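PDB 3VW5: cellobiose 2-epimerase from Ruminococcus albus, which catalyses the reversible epimerization of cellobiose to 4-O-beta-D-glucopyranosyl-D-mannose, acting on the unmodified sugar. Local coordinates for residues E143-Y152 against R204-I215; I112-S120 against A131-I142. The protein carries 2 engineered substitutions. All coordinates share one frame; numbering follows the deposited sequence.

Contact 1 (E143-Y152 against R204-I215); sequences EKNTLYEYGY and RLKFQLGQMRDI
Glu143 and Arg204 run past each other in opposite directions, carboxylate and guanidinium planes 65° apart, and form a salt bridge in which Arg204 NE donates to Glu143 OE1 at 2.5 Å. The acceptor lies at the edge of the guanidinium, whereas the donor reaches OE1 on the syn side but 33° out of the carboxylate plane. A bend at chi2 (-52°), followed by another at chi3, curls the arginine chain round to make this meeting. The other oxygen, Glu143 OE2, takes Tyr152 OH at 2.6 Å through its syn lone pair and also bonds Tyr189 of helix 179-196.

Gln208 crosses the tyrosine at about a right angle, and its NE2 gives a bent bond to Tyr152 OH, 3.1 Å long. Leu147 CD1 sits over the centre of the Tyr152 ring, while Tyr152 CE2 comes to the edge of the Phe207 ring, 3.8 Å from Phe207 CE1. Further on, a water accepts from Tyr152 N and donates to Gln211 OE1.

In this way the end of helix 129-145 and the hairpin that follows it, turned by a type I turn from Tyr148 to Gly151, are tied to helix 199-216. The phenol both donates and accepts, which links acid and amide in one chain of bonds, and the arginine probably helps keep Glu143 ionised.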
loop_
_atom_site.group_PDB
_atom_site.type_symbol
_atom_site.label_atom_id
_atom_site.label_comp_id
_atom_site.label_asym_id
_atom_site.label_seq_id
_atom_site.Cartn_x
_atom_site.Cartn_y
_atom_site.Cartn_z
ATOM N N GLU A 143 12.247 15.335 0.703
ATOM C CA GLU A 143 12.341 16.520 -0.135
ATOM C C GLU A 143 13.786 17.024 -0.272
ATOM O O GLU A 143 14.171 17.520 -1.323
ATOM C CB GLU A 143 11.409 17.613 0.368
ATOM C CG GLU A 143 9.941 17.200 0.455
ATOM C CD GLU A 143 9.301 16.926 -0.896
ATOM O OE1 GLU A 143 9.308 17.818 -1.774
ATOM O OE2 GLU A 143 8.773 15.808 -1.080
ATOM N N LYS A 144 14.585 16.869 0.776
ATOM C CA LYS A 144 15.984 17.270 0.726
ATOM C C LYS A 144 16.812 16.379 -0.207
ATOM O O LYS A 144 17.541 16.868 -1.075
ATOM C CB LYS A 144 16.591 17.211 2.131
ATOM C CG LYS A 144 17.906 17.973 2.295
ATOM C CD LYS A 144 17.722 19.388 1.773
ATOM C CE LYS A 144 18.495 20.418 2.591
ATOM N NZ LYS A 144 19.935 20.463 2.204
ATOM N N ASN A 145 16.698 15.069 -0.026
ATOM C CA ASN A 145 17.649 14.147 -0.627
ATOM C C ASN A 145 17.205 13.383 -1.871
ATOM O O ASN A 145 18.055 12.856 -2.593
ATOM C CB ASN A 145 18.187 13.171 0.432
ATOM C CG ASN A 145 18.810 13.894 1.616
ATOM O OD1 ASN A 145 19.920 14.411 1.522
ATOM N ND2 ASN A 145 18.086 13.956 2.728
ATOM N N THR A 146 15.900 13.313 -2.133
ATOM C CA THR A 146 15.412 12.441 -3.213
ATOM C C THR A 146 14.787 13.213 -4.356
ATOM O O THR A 146 14.524 12.658 -5.408
ATOM C CB THR A 146 14.379 11.406 -2.720
ATOM O OG1 THR A 146 13.114 12.043 -2.470
ATOM C CG2 THR A 146 14.866 10.720 -1.455
ATOM N N LEU A 147 14.537 14.496 -4.147
ATOM C CA LEU A 147 13.878 15.299 -5.163
ATOM C C LEU A 147 14.894 15.931 -6.100
ATOM O O LEU A 147 15.731 16.728 -5.679
ATOM C CB LEU A 147 13.023 16.387 -4.508
ATOM C CG LEU A 147 12.182 17.228 -5.469
ATOM C CD1 LEU A 147 11.253 16.343 -6.279
ATOM C CD2 LEU A 147 11.401 18.286 -4.730
ATOM N N TYR A 148 14.808 15.587 -7.377
ATOM C CA TYR A 148 15.630 16.230 -8.392
ATOM C C TYR A 148 14.731 17.075 -9.288
ATOM O O TYR A 148 13.514 17.066 -9.096
ATOM C CB TYR A 148 16.447 15.183 -9.159
ATOM C CG TYR A 148 17.567 14.583 -8.324
ATOM C CD1 TYR A 148 18.904 14.779 -8.673
ATOM C CD2 TYR A 148 17.290 13.858 -7.164
ATOM C CE1 TYR A 148 19.931 14.249 -7.917
ATOM C CE2 TYR A 148 18.318 13.325 -6.393
ATOM C CZ TYR A 148 19.638 13.529 -6.780
ATOM O OH TYR A 148 20.673 13.015 -6.031
ATOM N N GLU A 149 15.308 17.820 -10.232
ATOM C CA GLU A 149 14.520 18.762 -11.046
ATOM C C GLU A 149 13.359 18.112 -11.781
ATOM O O GLU A 149 12.318 18.730 -11.961
ATOM C CB GLU A 149 15.372 19.498 -12.084
ATOM C CG GLU A 149 16.254 20.583 -11.541
ATOM C CD GLU A 149 15.503 21.820 -11.075
ATOM O OE1 GLU A 149 14.626 22.345 -11.805
ATOM O OE2 GLU A 149 15.814 22.275 -9.962
ATOM N N TYR A 150 13.539 16.881 -12.238
ATOM C CA TYR A 150 12.512 16.248 -13.053
ATOM C C TYR A 150 11.787 15.183 -12.238
ATOM O O TYR A 150 11.312 14.193 -12.786
ATOM C CB TYR A 150 13.122 15.658 -14.336
ATOM C CG TYR A 150 12.149 15.457 -15.494
ATOM C CD1 TYR A 150 10.789 15.740 -15.361
ATOM C CD2 TYR A 150 12.599 14.978 -16.728
ATOM C CE1 TYR A 150 9.907 15.551 -16.416
ATOM C CE2 TYR A 150 11.724 14.788 -17.789
ATOM C CZ TYR A 150 10.378 15.077 -17.625
ATOM O OH TYR A 150 9.509 14.891 -18.682
ATOM N N GLY A 151 11.707 15.398 -10.928
ATOM C CA GLY A 151 10.942 14.535 -10.047
ATOM C C GLY A 151 11.762 13.755 -9.032
ATOM O O GLY A 151 12.978 13.899 -8.942
ATOM N N TYR A 152 11.085 12.909 -8.266
ATOM C CA TYR A 152 11.736 12.113 -7.240
ATOM C C TYR A 152 12.567 10.975 -7.823
ATOM O O TYR A 152 12.140 10.307 -8.767
ATOM C CB TYR A 152 10.682 11.540 -6.281
ATOM C CG TYR A 152 9.906 12.601 -5.537
ATOM C CD1 TYR A 152 10.386 13.125 -4.334
ATOM C CD2 TYR A 152 8.707 13.098 -6.039
ATOM C CE1 TYR A 152 9.691 14.113 -3.653
ATOM C CE2 TYR A 152 7.999 14.091 -5.355
ATOM C CZ TYR A 152 8.505 14.588 -4.166
ATOM O OH TYR A 152 7.828 15.558 -3.476
ATOM N N ARG A 204 3.574 19.758 -2.357
ATOM C CA ARG A 204 4.242 18.601 -2.927
ATOM C C ARG A 204 3.213 17.573 -3.422
ATOM O O ARG A 204 3.341 17.042 -4.540
ATOM C CB ARG A 204 5.198 17.980 -1.913
ATOM C CG ARG A 204 6.140 18.983 -1.265
ATOM C CD ARG A 204 6.851 19.808 -2.304
ATOM N NE ARG A 204 7.611 18.981 -3.235
ATOM C CZ ARG A 204 7.549 19.100 -4.558
ATOM N NH1 ARG A 204 6.761 20.014 -5.109
ATOM N NH2 ARG A 204 8.275 18.298 -5.328
ATOM N N LEU A 205 2.190 17.320 -2.600
ATOM C CA LEU A 205 1.071 16.456 -2.965
ATOM C C LEU A 205 0.493 16.831 -4.324
ATOM O O LEU A 205 0.230 15.950 -5.151
ATOM C CB LEU A 205 -0.057 16.546 -1.929
ATOM C CG LEU A 205 -0.855 15.296 -1.503
ATOM C CD1 LEU A 205 -2.269 15.676 -1.144
ATOM C CD2 LEU A 205 -0.880 14.153 -2.530
ATOM N N LYS A 206 0.262 18.126 -4.555
ATOM C CA LYS A 206 -0.363 18.540 -5.806
ATOM C C LYS A 206 0.596 18.298 -6.975
ATOM O O LYS A 206 0.182 17.931 -8.085
ATOM C CB LYS A 206 -0.844 19.991 -5.747
ATOM C CG LYS A 206 -2.143 20.198 -4.966
ATOM C CD LYS A 206 -2.345 21.670 -4.591
ATOM C CE LYS A 206 -3.645 21.888 -3.804
ATOM N NZ LYS A 206 -4.349 23.193 -4.121
ATOM N N PHE A 207 1.885 18.465 -6.714
ATOM C CA PHE A 207 2.872 18.171 -7.727
ATOM C C PHE A 207 2.857 16.667 -8.091
ATOM O O PHE A 207 2.951 16.295 -9.272
ATOM C CB PHE A 207 4.247 18.626 -7.270
ATOM C CG PHE A 207 5.375 18.003 -8.041
ATOM C CD1 PHE A 207 6.038 16.894 -7.545
ATOM C CD2 PHE A 207 5.772 18.527 -9.262
ATOM C CE1 PHE A 207 7.083 16.311 -8.247
ATOM C CE2 PHE A 207 6.815 17.953 -9.973
ATOM C CZ PHE A 207 7.471 16.836 -9.461
ATOM N N GLN A 208 2.709 15.808 -7.086
ATOM C CA GLN A 208 2.624 14.376 -7.342
ATOM C C GLN A 208 1.370 14.008 -8.130
ATOM O O GLN A 208 1.435 13.214 -9.070
ATOM C CB GLN A 208 2.705 13.594 -6.034
ATOM C CG GLN A 208 4.066 13.682 -5.371
ATOM C CD GLN A 208 3.977 13.687 -3.851
ATOM O OE1 GLN A 208 2.926 13.391 -3.262
ATOM N NE2 GLN A 208 5.085 14.036 -3.208
ATOM N N LEU A 209 0.230 14.570 -7.734
ATOM C CA LEU A 209 -0.999 14.385 -8.481
ATOM C C LEU A 209 -0.799 14.779 -9.950
ATOM O O LEU A 209 -1.150 14.019 -10.845
ATOM C CB LEU A 209 -2.132 15.195 -7.859
ATOM C CG LEU A 209 -3.063 14.522 -6.838
ATOM C CD1 LEU A 209 -2.680 13.092 -6.569
ATOM C CD2 LEU A 209 -3.101 15.299 -5.547
ATOM N N GLY A 210 -0.214 15.954 -10.194
ATOM C CA GLY A 210 0.035 16.425 -11.547
ATOM C C GLY A 210 0.853 15.454 -12.380
ATOM O O GLY A 210 0.579 15.229 -13.561
ATOM N N GLN A 211 1.865 14.862 -11.760
ATOM C CA GLN A 211 2.698 13.888 -12.451
ATOM C C GLN A 211 1.884 12.656 -12.856
ATOM O O GLN A 211 2.054 12.113 -13.962
ATOM C CB GLN A 211 3.885 13.478 -11.585
ATOM C CG GLN A 211 4.919 14.556 -11.419
ATOM C CD GLN A 211 6.297 13.994 -11.143
ATOM O OE1 GLN A 211 6.470 13.134 -10.269
ATOM N NE2 GLN A 211 7.295 14.475 -11.894
ATOM N N MET A 212 1.008 12.218 -11.956
ATOM C CA MET A 212 0.115 11.124 -12.283
ATOM C C MET A 212 -0.747 11.481 -13.486
ATOM O O MET A 212 -0.914 10.653 -14.377
ATOM C CB MET A 212 -0.741 10.716 -11.079
ATOM C CG MET A 212 0.073 10.071 -9.941
ATOM S SD MET A 212 0.731 8.430 -10.242
ATOM C CE MET A 212 -0.746 7.573 -10.649
ATOM N N ARG A 213 -1.283 12.705 -13.523
ATOM C CA ARG A 213 -2.166 13.113 -14.620
ATOM C C ARG A 213 -1.400 13.410 -15.924
ATOM O O ARG A 213 -1.803 12.983 -17.005
ATOM C CB ARG A 213 -3.064 14.296 -14.214
ATOM C CG ARG A 213 -3.211 15.362 -15.300
ATOM C CD ARG A 213 -4.324 16.399 -15.068
ATOM N NE ARG A 213 -4.154 17.305 -13.920
ATOM C CZ ARG A 213 -3.164 18.188 -13.757
ATOM N NH1 ARG A 213 -2.188 18.302 -14.651
ATOM N NH2 ARG A 213 -3.141 18.958 -12.673
ATOM N N ASP A 214 -0.271 14.102 -15.813
ATOM C CA ASP A 214 0.443 14.576 -16.996
ATOM C C ASP A 214 1.465 13.592 -17.590
ATOM O O ASP A 214 1.707 13.597 -18.803
ATOM C CB ASP A 214 1.101 15.922 -16.701
ATOM C CG ASP A 214 0.082 17.009 -16.391
ATOM O OD1 ASP A 214 -1.082 16.870 -16.842
ATOM O OD2 ASP A 214 0.448 17.999 -15.705
ATOM N N ILE A 215 2.059 12.743 -16.752
ATOM C CA ILE A 215 3.057 11.803 -17.246
ATOM C C ILE A 215 2.596 10.347 -17.249
ATOM O O ILE A 215 2.707 9.656 -18.259
ATOM C CB ILE A 215 4.360 11.882 -16.450
ATOM C CG1 ILE A 215 4.853 13.330 -16.366
ATOM C CG2 ILE A 215 5.395 11.002 -17.094
ATOM C CD1 ILE A 215 6.213 13.486 -15.711
HETATM O O HOH W 1 8.687 11.778 -9.410
#

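Contact 2 (I112-S120 against A131-I142); sequences IAFAIYALS and ALALAYRLFEDI. Engineered in segment 131-142: Leu138 (natural residue Pro).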
loop_
_atom_site.group_PDB
_atom_site.type_symbol
_atom_site.label_atom_id
_atom_site.label_comp_id
_atom_site.label_asym_id
_atom_site.label_seq_id
_atom_site.Cartn_x
_atom_site.Cartn_y
_atom_site.Cartn_z
ATOM N N ILE A 112 10.449 5.150 2.711
ATOM C CA ILE A 112 10.289 6.356 3.540
ATOM C C ILE A 112 8.879 6.959 3.489
ATOM O O ILE A 112 8.372 7.451 4.503
ATOM C CB ILE A 112 11.293 7.459 3.181
ATOM C CG1 ILE A 112 12.728 6.921 3.238
ATOM C CG2 ILE A 112 11.098 8.649 4.111
ATOM C CD1 ILE A 112 13.714 7.659 2.335
ATOM N N ALA A 113 8.253 6.943 2.314
ATOM C CA ALA A 113 6.898 7.447 2.188
ATOM C C ALA A 113 5.981 6.659 3.123
ATOM O O ALA A 113 5.096 7.217 3.758
ATOM C CB ALA A 113 6.411 7.344 0.744
ATOM N N PHE A 114 6.200 5.352 3.203
ATOM C CA PHE A 114 5.317 4.503 3.979
ATOM C C PHE A 114 5.435 4.790 5.467
ATOM O O PHE A 114 4.426 4.904 6.164
ATOM C CB PHE A 114 5.580 3.029 3.701
ATOM C CG PHE A 114 4.499 2.382 2.938
ATOM C CD1 PHE A 114 3.277 2.130 3.546
ATOM C CD2 PHE A 114 4.680 2.044 1.590
ATOM C CE1 PHE A 114 2.242 1.543 2.827
ATOM C CE2 PHE A 114 3.658 1.447 0.855
ATOM C CZ PHE A 114 2.432 1.199 1.475
ATOM N N ALA A 115 6.675 4.888 5.945
ATOM C CA ALA A 115 6.936 5.366 7.302
ATOM C C ALA A 115 6.106 6.628 7.608
ATOM O O ALA A 115 5.429 6.701 8.634
ATOM C CB ALA A 115 8.425 5.618 7.501
ATOM N N ILE A 116 6.143 7.608 6.709
ATOM C CA ILE A 116 5.322 8.807 6.874
ATOM C C ILE A 116 3.829 8.495 6.989
ATOM O O ILE A 116 3.139 9.043 7.842
ATOM C CB ILE A 116 5.553 9.792 5.719
ATOM C CG1 ILE A 116 6.962 10.359 5.799
ATOM C CG2 ILE A 116 4.515 10.911 5.722
ATOM C CD1 ILE A 116 7.446 10.887 4.471
ATOM N N TYR A 117 3.338 7.620 6.116
ATOM C CA TYR A 117 1.936 7.217 6.088
ATOM C C TYR A 117 1.496 6.621 7.434
ATOM O O TYR A 117 0.462 7.001 7.989
ATOM C CB TYR A 117 1.752 6.217 4.958
ATOM C CG TYR A 117 0.335 5.797 4.662
ATOM C CD1 TYR A 117 -0.701 6.707 4.667
ATOM C CD2 TYR A 117 0.044 4.475 4.338
ATOM C CE1 TYR A 117 -2.000 6.317 4.372
ATOM C CE2 TYR A 117 -1.248 4.071 4.042
ATOM C CZ TYR A 117 -2.265 4.993 4.052
ATOM O OH TYR A 117 -3.546 4.586 3.757
ATOM N N ALA A 118 2.303 5.690 7.941
ATOM C CA ALA A 118 2.079 5.028 9.221
ATOM C C ALA A 118 2.185 6.001 10.408
ATOM O O ALA A 118 1.308 6.022 11.260
ATOM C CB ALA A 118 3.056 3.887 9.401
ATOM N N LEU A 119 3.262 6.780 10.478
ATOM C CA LEU A 119 3.462 7.717 11.582
ATOM C C LEU A 119 2.310 8.717 11.637
ATOM O O LEU A 119 1.792 9.014 12.718
ATOM C CB LEU A 119 4.813 8.433 11.473
ATOM C CG LEU A 119 6.045 7.558 11.770
ATOM C CD1 LEU A 119 7.357 8.194 11.281
ATOM C CD2 LEU A 119 6.160 7.137 13.238
ATOM N N SER A 120 1.897 9.220 10.475
ATOM C CA SER A 120 0.809 10.186 10.426
ATOM C C SER A 120 -0.416 9.565 11.036
ATOM O O SER A 120 -1.112 10.178 11.832
ATOM C CB SER A 120 0.509 10.624 8.996
ATOM O OG SER A 120 1.589 11.352 8.445
ATOM N N ALA A 131 5.217 11.420 17.200
ATOM C CA ALA A 131 4.969 10.679 15.972
ATOM C C ALA A 131 4.776 11.627 14.776
ATOM O O ALA A 131 5.253 11.353 13.668
ATOM C CB ALA A 131 3.757 9.753 16.135
ATOM N N LEU A 132 4.079 12.739 15.000
ATOM C CA LEU A 132 3.897 13.767 13.964
ATOM C C LEU A 132 5.216 14.475 13.610
ATOM O O LEU A 132 5.519 14.717 12.440
ATOM C CB LEU A 132 2.854 14.793 14.408
ATOM C CG LEU A 132 2.602 15.906 13.394
ATOM C CD1 LEU A 132 1.844 15.374 12.196
ATOM C CD2 LEU A 132 1.828 17.034 14.021
ATOM N N ALA A 133 5.994 14.811 14.630
ATOM C CA ALA A 133 7.334 15.320 14.408
ATOM C C ALA A 133 8.175 14.357 13.508
ATOM O O ALA A 133 8.776 14.773 12.519
ATOM C CB ALA A 133 8.027 15.586 15.742
ATOM N N LEU A 134 8.206 13.077 13.853
ATOM C CA LEU A 134 8.925 12.108 13.058
ATOM C C LEU A 134 8.404 12.098 11.620
ATOM O O LEU A 134 9.163 11.991 10.656
ATOM C CB LEU A 134 8.766 10.739 13.681
ATOM C CG LEU A 134 9.958 10.241 14.499
ATOM C CD1 LEU A 134 10.769 11.402 15.006
ATOM C CD2 LEU A 134 9.466 9.349 15.645
ATOM N N ALA A 135 7.098 12.223 11.474
ATOM C CA ALA A 135 6.509 12.255 10.155
ATOM C C ALA A 135 7.064 13.424 9.341
ATOM O O ALA A 135 7.487 13.247 8.186
ATOM C CB ALA A 135 4.998 12.304 10.251
ATOM N N TYR A 136 7.077 14.613 9.939
ATOM C CA TYR A 136 7.600 15.791 9.255
ATOM C C TYR A 136 9.092 15.635 9.029
ATOM O O TYR A 136 9.612 16.022 7.989
ATOM C CB TYR A 136 7.321 17.058 10.064
ATOM C CG TYR A 136 5.932 17.613 9.888
ATOM C CD1 TYR A 136 5.562 18.217 8.699
ATOM C CD2 TYR A 136 4.987 17.527 10.907
ATOM C CE1 TYR A 136 4.296 18.727 8.531
ATOM C CE2 TYR A 136 3.722 18.024 10.744
ATOM C CZ TYR A 136 3.381 18.633 9.551
ATOM O OH TYR A 136 2.117 19.153 9.359
ATOM N N ARG A 137 9.780 15.050 10.005
ATOM C CA ARG A 137 11.210 14.831 9.868
ATOM C C ARG A 137 11.512 14.047 8.583
ATOM O O ARG A 137 12.442 14.378 7.848
ATOM C CB ARG A 137 11.794 14.098 11.079
ATOM C CG ARG A 137 13.302 13.978 10.980
ATOM C CD ARG A 137 13.900 13.042 12.001
ATOM N NE ARG A 137 14.962 13.696 12.765
ATOM C CZ ARG A 137 14.780 14.284 13.952
ATOM N NH1 ARG A 137 13.572 14.294 14.540
ATOM N NH2 ARG A 137 15.814 14.862 14.562
ATOM N N LEU A 138 10.713 13.010 8.328
ATOM C CA LEU A 138 10.915 12.144 7.173
ATOM C C LEU A 138 10.425 12.790 5.867
ATOM O O LEU A 138 11.037 12.635 4.811
ATOM C CB LEU A 138 10.252 10.784 7.406
ATOM C CG LEU A 138 10.814 9.958 8.559
ATOM C CD1 LEU A 138 10.010 8.694 8.731
ATOM C CD2 LEU A 138 12.277 9.631 8.339
ATOM N N PHE A 139 9.318 13.512 5.945
ATOM C CA PHE A 139 8.908 14.379 4.846
ATOM C C PHE A 139 10.059 15.311 4.415
ATOM O O PHE A 139 10.345 15.428 3.229
ATOM C CB PHE A 139 7.678 15.184 5.261
ATOM C CG PHE A 139 7.368 16.345 4.368
ATOM C CD1 PHE A 139 6.677 16.160 3.179
ATOM C CD2 PHE A 139 7.718 17.639 4.739
ATOM C CE1 PHE A 139 6.366 17.237 2.358
ATOM C CE2 PHE A 139 7.404 18.730 3.914
ATOM C CZ PHE A 139 6.727 18.524 2.729
ATOM N N GLU A 140 10.722 15.959 5.376
ATOM C CA GLU A 140 11.845 16.836 5.060
ATOM C C GLU A 140 12.997 16.081 4.403
ATOM O O GLU A 140 13.598 16.559 3.430
ATOM C CB GLU A 140 12.328 17.576 6.306
ATOM C CG GLU A 140 11.424 18.733 6.680
ATOM C CD GLU A 140 12.005 19.606 7.770
ATOM O OE1 GLU A 140 12.582 19.058 8.748
ATOM O OE2 GLU A 140 11.882 20.851 7.640
ATOM N N ASP A 141 13.293 14.898 4.932
ATOM C CA ASP A 141 14.351 14.063 4.383
ATOM C C ASP A 141 14.081 13.675 2.936
ATOM O O ASP A 141 15.007 13.604 2.139
ATOM C CB ASP A 141 14.561 12.800 5.227
ATOM C CG ASP A 141 15.152 13.102 6.589
ATOM O OD1 ASP A 141 15.554 14.275 6.800
ATOM O OD2 ASP A 141 15.223 12.175 7.440
ATOM N N ILE A 142 12.824 13.410 2.597
ATOM C CA ILE A 142 12.497 12.999 1.236
ATOM C C ILE A 142 12.721 14.167 0.291
ATOM O O ILE A 142 13.321 14.020 -0.781
ATOM C CB ILE A 142 11.035 12.477 1.103
ATOM C CG1 ILE A 142 10.922 11.043 1.619
ATOM C CG2 ILE A 142 10.565 12.495 -0.342
ATOM C CD1 ILE A 142 9.484 10.561 1.700
#
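Two neighbouring helices of the (alpha/alpha)6 barrel, 109-126 and 129-145, pack here as an antiparallel helical hairpin by knobs-into-holes. Their segment axes come within 8.4 Å at an angle of 158°; no hydrogen bond passes between the two segments, and apolar side chains carry most of the contact.

Ile116 is one knob, seated among Ala135, Leu138, Phe139 and Ile142. With CG1 anti to the carbonyl carbon (chi1 -68°), the branch reaches the facing helix: CG1 slides along Leu138 CB at 3.7 Å, and CD1 meets Ile142 CD1 tip to tip. Cut back to an alanine here, the side chain would lose CG1, CG2 and CD1, which is likely to open a gap among Ala135, Leu138 and Phe139 and leave Ile142 CD1 with Ile112 as its remaining close side-chain partner on segment 112-120.

One turn on, Leu119 fills the next hole, formed by Ala131, Leu134, Ala135 and Leu138. Its CD1 lies 3.8 Å from Leu134 CB, and Tyr77 of helix 67-84 covers the same side. In return Leu138, an engineered residue where the natural protein has proline, enters the opposite helix among Ile112, Ala115, Ile116 and Leu119; its CD1 touches Ala115 CB at 3.7 Å. Toward the other end Ile112 CG2 rides along Ile142 CG1, the two side chains passing in opposite directions.

The small Ala135 lets the backbones come close, its CA 4.9 Å from Ile116 CA. Beside it Ser120 OG, 4.0 Å from Ala135 CB, turns back to bond Ile116 O at 2.8 Å from above the carbonyl plane, on the face opposite Ser120 N.

How the contacts relate
Contact 2 and contact 1 follow one another along helix 129-145: contact 2 packs its body against helix 109-126, contact 1 joins its last turn and the following beta hairpin to helix 199-216. Their centres are about 17 Å apart, yet they touch where Tyr152 CE1 lies 3.8 Å from Ile142 CG2 and Arg204 CG lies 4.0 Å from Phe139 CE1. Tyr189 of helix 179-196 serves both, bonding Glu143 and packing on Phe139, Ile142 and Gln208. Trp160 likewise touches Ile112 of contact 2 and Thr146 in segment 143-152. Contact 2 thus holds two neighbouring helices together, and contact 1 ties the end of one to helix 199-216, in a barrel whose central cavity probably holds the sugar.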